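Local coordinates for hypothetical protein HP_0496 (Helicobacter pylori, PDB 2PZH) that hydrolyses the thioester bond of long-chain acyl-CoAs and benzoyl-CoA, with low activity on shorter chains, and may serve phospholipid metabolism, at residues A[84-89]-A[107-112]; A[50-55]-A[112-117]. All blocks are in the same frame, centred on the assembly; numbering follows the deposited sequence.

In this hot-dog fold the chain runs from the N terminus through helix 22-36 into strand 47-58, whose residues 50-55 meet 112-117 only much later in the chain. Strands 67-77 and 81-92 follow, and strand 102-114 then turns back on 81-92, so that contact 1 closes a loop of 17 residues. Further along the same strand, contact 2 brings 112-117 against 50-55 and closes a much wider loop of 56 residues, within which the hairpin of contact 1 lies. Gly112 belongs to both. Strand 102-114 thus joins 81-92 on one edge to 47-58 on the other, and Ile109 packs against Ile51 between the contacts.

Contact 1: A[84-89]-A[107-112]; sequences LFQEIY and SEIKFG
Ser107 O takes the backbone N-H of Gln86, at 2.9 Å from Gln86 N, and a CA-H...O contact from Phe85. The Phe85 ring also approaches this oxygen obliquely, and Phe85 CD1 lies unusually close to Ser107 O, at 2.9 Å. Phe85 CG is anti to the backbone N (chi1 -178°), on the side of the carbonyl carbon. The setting is the antiparallel hairpin of strands 81-92 and 102-114 in the hot-dog sheet. Gln86 and Ser107 form a hydrogen-bonded pair, completed by Ser107 N to Gln86 O at 2.7 Å; Phe85 and Glu108 are the non-hydrogen-bonded pair; Leu84 and Ile109 again exchange two bonds, Ile109 N reaching Leu84 O at 2.9 Å. Leu84 O also receives the CA-H of Glu108.

Leu84, Gln86, Ser107 and Ile109 place their side chains on the same face of the sheet, where helix 22-36 lies. The Gln86 chain is extended beyond CG, and its buried amide is hydrogen-bonded at both ends: OE1 to Arg31 NH1, NE2 to Thr72 OG1 and Cys27 O. These bonds tie the hairpin to the helix and to strand 67-77. Gln86 OE1 lies 3.8 Å from Ile109 CD1. Farther along, the side chains of Leu84 and Phe111 meet at about a right angle. Of the leucine's two methyls it is CD1 that does the touching: Leu84 CD1 approaches the ring obliquely, 3.4 Å from Phe111 CE2 and 3.5 Å from Phe111 CD2.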
loop_
_atom_site.group_PDB
_atom_site.type_symbol
_atom_site.label_atom_id
_atom_site.label_comp_id
_atom_site.label_asym_id
_atom_site.label_seq_id
_atom_site.Cartn_x
_atom_site.Cartn_y
_atom_site.Cartn_z
ATOM N N LEU A 84 22.099 2.911 -8.707
ATOM C CA LEU A 84 21.372 4.079 -9.171
ATOM C C LEU A 84 21.272 5.121 -8.080
ATOM O O LEU A 84 21.102 4.793 -6.897
ATOM C CB LEU A 84 19.950 3.707 -9.590
ATOM C CG LEU A 84 19.747 2.950 -10.899
ATOM C CD1 LEU A 84 20.049 1.509 -10.702
ATOM C CD2 LEU A 84 18.308 3.110 -11.389
ATOM N N PHE A 85 21.353 6.383 -8.476
ATOM C CA PHE A 85 21.054 7.465 -7.572
ATOM C C PHE A 85 19.717 8.069 -7.968
ATOM O O PHE A 85 19.509 8.406 -9.129
ATOM C CB PHE A 85 22.134 8.547 -7.628
ATOM C CG PHE A 85 21.897 9.662 -6.666
ATOM C CD1 PHE A 85 21.722 9.390 -5.322
ATOM C CD2 PHE A 85 21.841 10.976 -7.095
ATOM C CE1 PHE A 85 21.487 10.400 -4.416
ATOM C CE2 PHE A 85 21.612 12.002 -6.190
ATOM C CZ PHE A 85 21.438 11.709 -4.850
ATOM N N GLN A 86 18.811 8.199 -7.007
ATOM C CA GLN A 86 17.525 8.792 -7.300
ATOM C C GLN A 86 17.181 9.867 -6.292
ATOM O O GLN A 86 17.290 9.651 -5.077
ATOM C CB GLN A 86 16.420 7.714 -7.344
ATOM C CG GLN A 86 16.620 6.728 -8.510
ATOM C CD GLN A 86 15.516 5.720 -8.619
ATOM O OE1 GLN A 86 15.498 4.734 -7.887
ATOM N NE2 GLN A 86 14.599 5.936 -9.568
ATOM N N GLU A 87 16.765 11.017 -6.812
ATOM C CA GLU A 87 16.346 12.138 -5.981
ATOM C C GLU A 87 14.937 12.525 -6.332
ATOM O O GLU A 87 14.541 12.502 -7.503
ATOM C CB GLU A 87 17.249 13.356 -6.207
ATOM C CG GLU A 87 18.619 13.227 -5.584
ATOM C CD GLU A 87 19.432 14.518 -5.709
ATOM O OE1 GLU A 87 20.337 14.732 -4.879
ATOM O OE2 GLU A 87 19.174 15.310 -6.636
ATOM N N ILE A 88 14.180 12.930 -5.322
ATOM C CA ILE A 88 12.817 13.370 -5.545
ATOM C C ILE A 88 12.709 14.827 -5.137
ATOM O O ILE A 88 13.084 15.198 -4.024
ATOM C CB ILE A 88 11.803 12.503 -4.728
ATOM C CG1 ILE A 88 11.967 11.019 -5.102
ATOM C CG2 ILE A 88 10.362 13.023 -4.876
ATOM C CD1 ILE A 88 11.016 10.073 -4.367
ATOM N N TYR A 89 12.187 15.640 -6.045
ATOM C CA TYR A 89 11.925 17.040 -5.778
ATOM C C TYR A 89 10.447 17.338 -5.914
ATOM O O TYR A 89 9.795 16.855 -6.859
ATOM C CB TYR A 89 12.666 17.920 -6.780
ATOM C CG TYR A 89 14.113 18.181 -6.428
ATOM C CD1 TYR A 89 15.089 17.202 -6.576
ATOM C CD2 TYR A 89 14.498 19.431 -5.956
ATOM C CE1 TYR A 89 16.436 17.482 -6.244
ATOM C CE2 TYR A 89 15.802 19.711 -5.638
ATOM C CZ TYR A 89 16.768 18.752 -5.781
ATOM O OH TYR A 89 18.068 19.127 -5.432
ATOM N N SER A 107 17.977 8.682 -2.687
ATOM C CA SER A 107 18.418 7.323 -2.387
ATOM C C SER A 107 19.559 6.887 -3.285
ATOM O O SER A 107 19.759 7.420 -4.375
ATOM C CB SER A 107 17.271 6.324 -2.482
ATOM O OG SER A 107 16.690 6.304 -3.774
ATOM N N GLU A 108 20.318 5.922 -2.800
ATOM C CA GLU A 108 21.278 5.230 -3.611
ATOM C C GLU A 108 20.912 3.788 -3.435
ATOM O O GLU A 108 20.842 3.305 -2.308
ATOM C CB GLU A 108 22.696 5.465 -3.092
ATOM C CG GLU A 108 23.745 4.720 -3.887
ATOM C CD GLU A 108 25.165 5.001 -3.404
ATOM O OE1 GLU A 108 25.497 6.183 -3.163
ATOM O OE2 GLU A 108 25.953 4.035 -3.303
ATOM N N ILE A 109 20.671 3.104 -4.543
ATOM C CA ILE A 109 20.174 1.737 -4.498
ATOM C C ILE A 109 21.002 0.854 -5.404
ATOM O O ILE A 109 21.254 1.208 -6.565
ATOM C CB ILE A 109 18.704 1.685 -4.935
ATOM C CG1 ILE A 109 17.890 2.671 -4.086
ATOM C CG2 ILE A 109 18.164 0.250 -4.807
ATOM C CD1 ILE A 109 16.520 3.010 -4.641
ATOM N N LYS A 110 21.415 -0.292 -4.869
ATOM C CA LYS A 110 22.203 -1.268 -5.610
ATOM C C LYS A 110 21.338 -2.475 -5.972
ATOM O O LYS A 110 20.592 -2.983 -5.139
ATOM C CB LYS A 110 23.395 -1.710 -4.763
ATOM C CG LYS A 110 24.320 -2.732 -5.420
ATOM C CD LYS A 110 25.562 -2.944 -4.543
ATOM C CE LYS A 110 26.577 -3.857 -5.194
ATOM N NZ LYS A 110 26.312 -5.280 -4.866
ATOM N N PHE A 111 21.426 -2.893 -7.229
ATOM C CA PHE A 111 20.672 -4.026 -7.743
ATOM C C PHE A 111 21.649 -5.054 -8.285
ATOM O O PHE A 111 22.679 -4.692 -8.848
ATOM C CB PHE A 111 19.753 -3.596 -8.882
ATOM C CG PHE A 111 18.809 -2.500 -8.516
ATOM C CD1 PHE A 111 17.538 -2.785 -8.060
ATOM C CD2 PHE A 111 19.200 -1.170 -8.635
ATOM C CE1 PHE A 111 16.683 -1.757 -7.711
ATOM C CE2 PHE A 111 18.361 -0.151 -8.292
ATOM C CZ PHE A 111 17.093 -0.441 -7.832
ATOM N N GLY A 112 21.325 -6.326 -8.110
ATOM C CA GLY A 112 22.015 -7.397 -8.820
ATOM C C GLY A 112 21.050 -7.984 -9.833
ATOM O O GLY A 112 19.874 -7.642 -9.838
#

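Contact 2: A[50-55]-A[112-117]; sequences VIRSIK and GFVNRS
Val50 and Val114 press together on the tight side of this contact, their side chains crossing at about a right angle. Val50 CG1 comes 3.4 Å from Val114 CG2, closer than carbons usually pack, while Val50 CG2 meets Val114 CG1 at 3.8 Å. In the backbone, Val50 and Gly112 form an antiparallel hydrogen-bonded pair, with Val50 N to Gly112 O and Gly112 N to Val50 O both 2.8 Å.

The looser, partly exposed side belongs to Arg52. Its chain bends at chi2 (-61°). Arg52 NE lies 4.1 Å from the CA of Gly112, which has no side chain to meet it. Val50 CG2 sits over one face of the guanidinium, offset toward its rim, and Arg52 NH2 reaches Val114 CG1 tip to tip at 3.8 Å.

Arg52 and Ser53 both face Lys110, a classic beta bulge that interrupts the regular pairing. Ser53, Ile54 and Lys55 also pair antiparallel with a strand of the second subunit, another copy of the protein, which carries the hot-dog sheet across the interface. At the other end the backbone of Val114 hydrogen-bonds to that of Val48, and the backbone of Phe113 pairs with Ile122, bringing strand 121-122 alongside strand 102-114.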
loop_
_atom_site.group_PDB
_atom_site.type_symbol
_atom_site.label_atom_id
_atom_site.label_comp_id
_atom_site.label_asym_id
_atom_site.label_seq_id
_atom_site.Cartn_x
_atom_site.Cartn_y
_atom_site.Cartn_z
ATOM N N VAL A 50 17.317 -7.745 -8.618
ATOM C CA VAL A 50 17.005 -7.856 -7.202
ATOM C C VAL A 50 17.736 -6.790 -6.431
ATOM O O VAL A 50 18.939 -6.579 -6.603
ATOM C CB VAL A 50 17.293 -9.258 -6.617
ATOM C CG1 VAL A 50 16.383 -10.288 -7.274
ATOM C CG2 VAL A 50 18.757 -9.631 -6.772
ATOM N N ILE A 51 16.979 -6.099 -5.591
ATOM C CA ILE A 51 17.523 -5.040 -4.776
ATOM C C ILE A 51 18.416 -5.652 -3.711
ATOM O O ILE A 51 18.039 -6.628 -3.050
ATOM C CB ILE A 51 16.375 -4.153 -4.212
ATOM C CG1 ILE A 51 16.913 -2.964 -3.419
ATOM C CG2 ILE A 51 15.362 -4.987 -3.423
ATOM C CD1 ILE A 51 15.946 -1.767 -3.471
ATOM N N ARG A 52 19.625 -5.110 -3.605
ATOM C CA ARG A 52 20.612 -5.551 -2.631
ATOM C C ARG A 52 20.612 -4.643 -1.420
ATOM O O ARG A 52 20.675 -5.098 -0.290
ATOM C CB ARG A 52 22.027 -5.510 -3.227
ATOM C CG ARG A 52 22.270 -6.410 -4.415
ATOM C CD ARG A 52 22.044 -7.852 -4.037
ATOM N NE ARG A 52 22.606 -8.751 -5.034
ATOM C CZ ARG A 52 22.308 -10.041 -5.124
ATOM N NH1 ARG A 52 21.442 -10.585 -4.280
ATOM N NH2 ARG A 52 22.869 -10.779 -6.073
ATOM N N SER A 53 20.576 -3.339 -1.655
ATOM C CA SER A 53 20.710 -2.405 -0.555
ATOM C C SER A 53 20.177 -1.034 -0.919
ATOM O O SER A 53 20.128 -0.651 -2.084
ATOM C CB SER A 53 22.171 -2.284 -0.123
ATOM O OG SER A 53 22.955 -1.672 -1.154
ATOM N N ILE A 54 19.779 -0.297 0.101
ATOM C CA ILE A 54 19.338 1.067 -0.107
ATOM C C ILE A 54 19.953 1.984 0.938
ATOM O O ILE A 54 20.088 1.623 2.108
ATOM C CB ILE A 54 17.805 1.196 -0.109
ATOM C CG1 ILE A 54 17.419 2.663 -0.309
ATOM C CG2 ILE A 54 17.211 0.682 1.193
ATOM C CD1 ILE A 54 16.030 2.853 -0.864
ATOM N N LYS A 55 20.355 3.159 0.497
ATOM C CA LYS A 55 20.721 4.215 1.400
ATOM C C LYS A 55 19.789 5.359 1.054
ATOM O O LYS A 55 19.742 5.794 -0.095
ATOM C CB LYS A 55 22.176 4.619 1.186
ATOM C CG LYS A 55 22.624 5.757 2.078
ATOM C CD LYS A 55 22.657 5.315 3.519
ATOM C CE LYS A 55 22.462 6.481 4.459
ATOM N NZ LYS A 55 21.067 6.983 4.383
ATOM N N GLY A 112 21.325 -6.326 -8.110
ATOM C CA GLY A 112 22.015 -7.397 -8.820
ATOM C C GLY A 112 21.050 -7.984 -9.833
ATOM O O GLY A 112 19.874 -7.642 -9.838
ATOM N N PHE A 113 21.541 -8.857 -10.705
ATOM C CA PHE A 113 20.657 -9.600 -11.598
ATOM C C PHE A 113 20.834 -11.079 -11.271
ATOM O O PHE A 113 21.950 -11.541 -11.042
ATOM C CB PHE A 113 20.978 -9.309 -13.066
ATOM C CG PHE A 113 19.845 -9.615 -14.009
ATOM C CD1 PHE A 113 18.778 -8.732 -14.141
ATOM C CD2 PHE A 113 19.850 -10.772 -14.775
ATOM C CE1 PHE A 113 17.722 -9.000 -15.017
ATOM C CE2 PHE A 113 18.799 -11.051 -15.653
ATOM C CZ PHE A 113 17.730 -10.160 -15.775
ATOM N N VAL A 114 19.730 -11.808 -11.199
ATOM C CA VAL A 114 19.783 -13.190 -10.723
ATOM C C VAL A 114 18.860 -14.094 -11.529
ATOM O O VAL A 114 17.894 -13.626 -12.125
ATOM C CB VAL A 114 19.396 -13.277 -9.217
ATOM C CG1 VAL A 114 20.456 -12.587 -8.345
ATOM C CG2 VAL A 114 18.029 -12.669 -8.985
ATOM N N ASN A 115 19.176 -15.389 -11.564
ATOM C CA ASN A 115 18.232 -16.380 -12.077
ATOM C C ASN A 115 17.058 -16.499 -11.111
ATOM O O ASN A 115 17.237 -16.385 -9.899
ATOM C CB ASN A 115 18.912 -17.741 -12.245
ATOM C CG ASN A 115 17.946 -18.826 -12.692
ATOM O OD1 ASN A 115 17.164 -19.350 -11.889
ATOM N ND2 ASN A 115 17.997 -19.172 -13.979
ATOM N N ARG A 116 15.861 -16.733 -11.639
ATOM C CA ARG A 116 14.665 -16.793 -10.790
ATOM C C ARG A 116 14.688 -17.952 -9.782
ATOM O O ARG A 116 14.532 -17.741 -8.577
ATOM C CB ARG A 116 13.394 -16.867 -11.641
ATOM C CG ARG A 116 12.968 -15.548 -12.255
ATOM C CD ARG A 116 11.605 -15.682 -12.909
ATOM N NE ARG A 116 11.240 -14.489 -13.665
ATOM C CZ ARG A 116 11.667 -14.228 -14.897
ATOM N NH1 ARG A 116 11.280 -13.119 -15.508
ATOM N NH2 ARG A 116 12.480 -15.076 -15.516
ATOM N N SER A 117 14.863 -19.173 -10.278
ATOM C CA SER A 117 14.924 -20.340 -9.405
ATOM C C SER A 117 16.100 -20.234 -8.444
ATOM O O SER A 117 15.923 -20.029 -7.236
ATOM C CB SER A 117 15.041 -21.623 -10.230
ATOM O OG SER A 117 13.808 -21.939 -10.854
#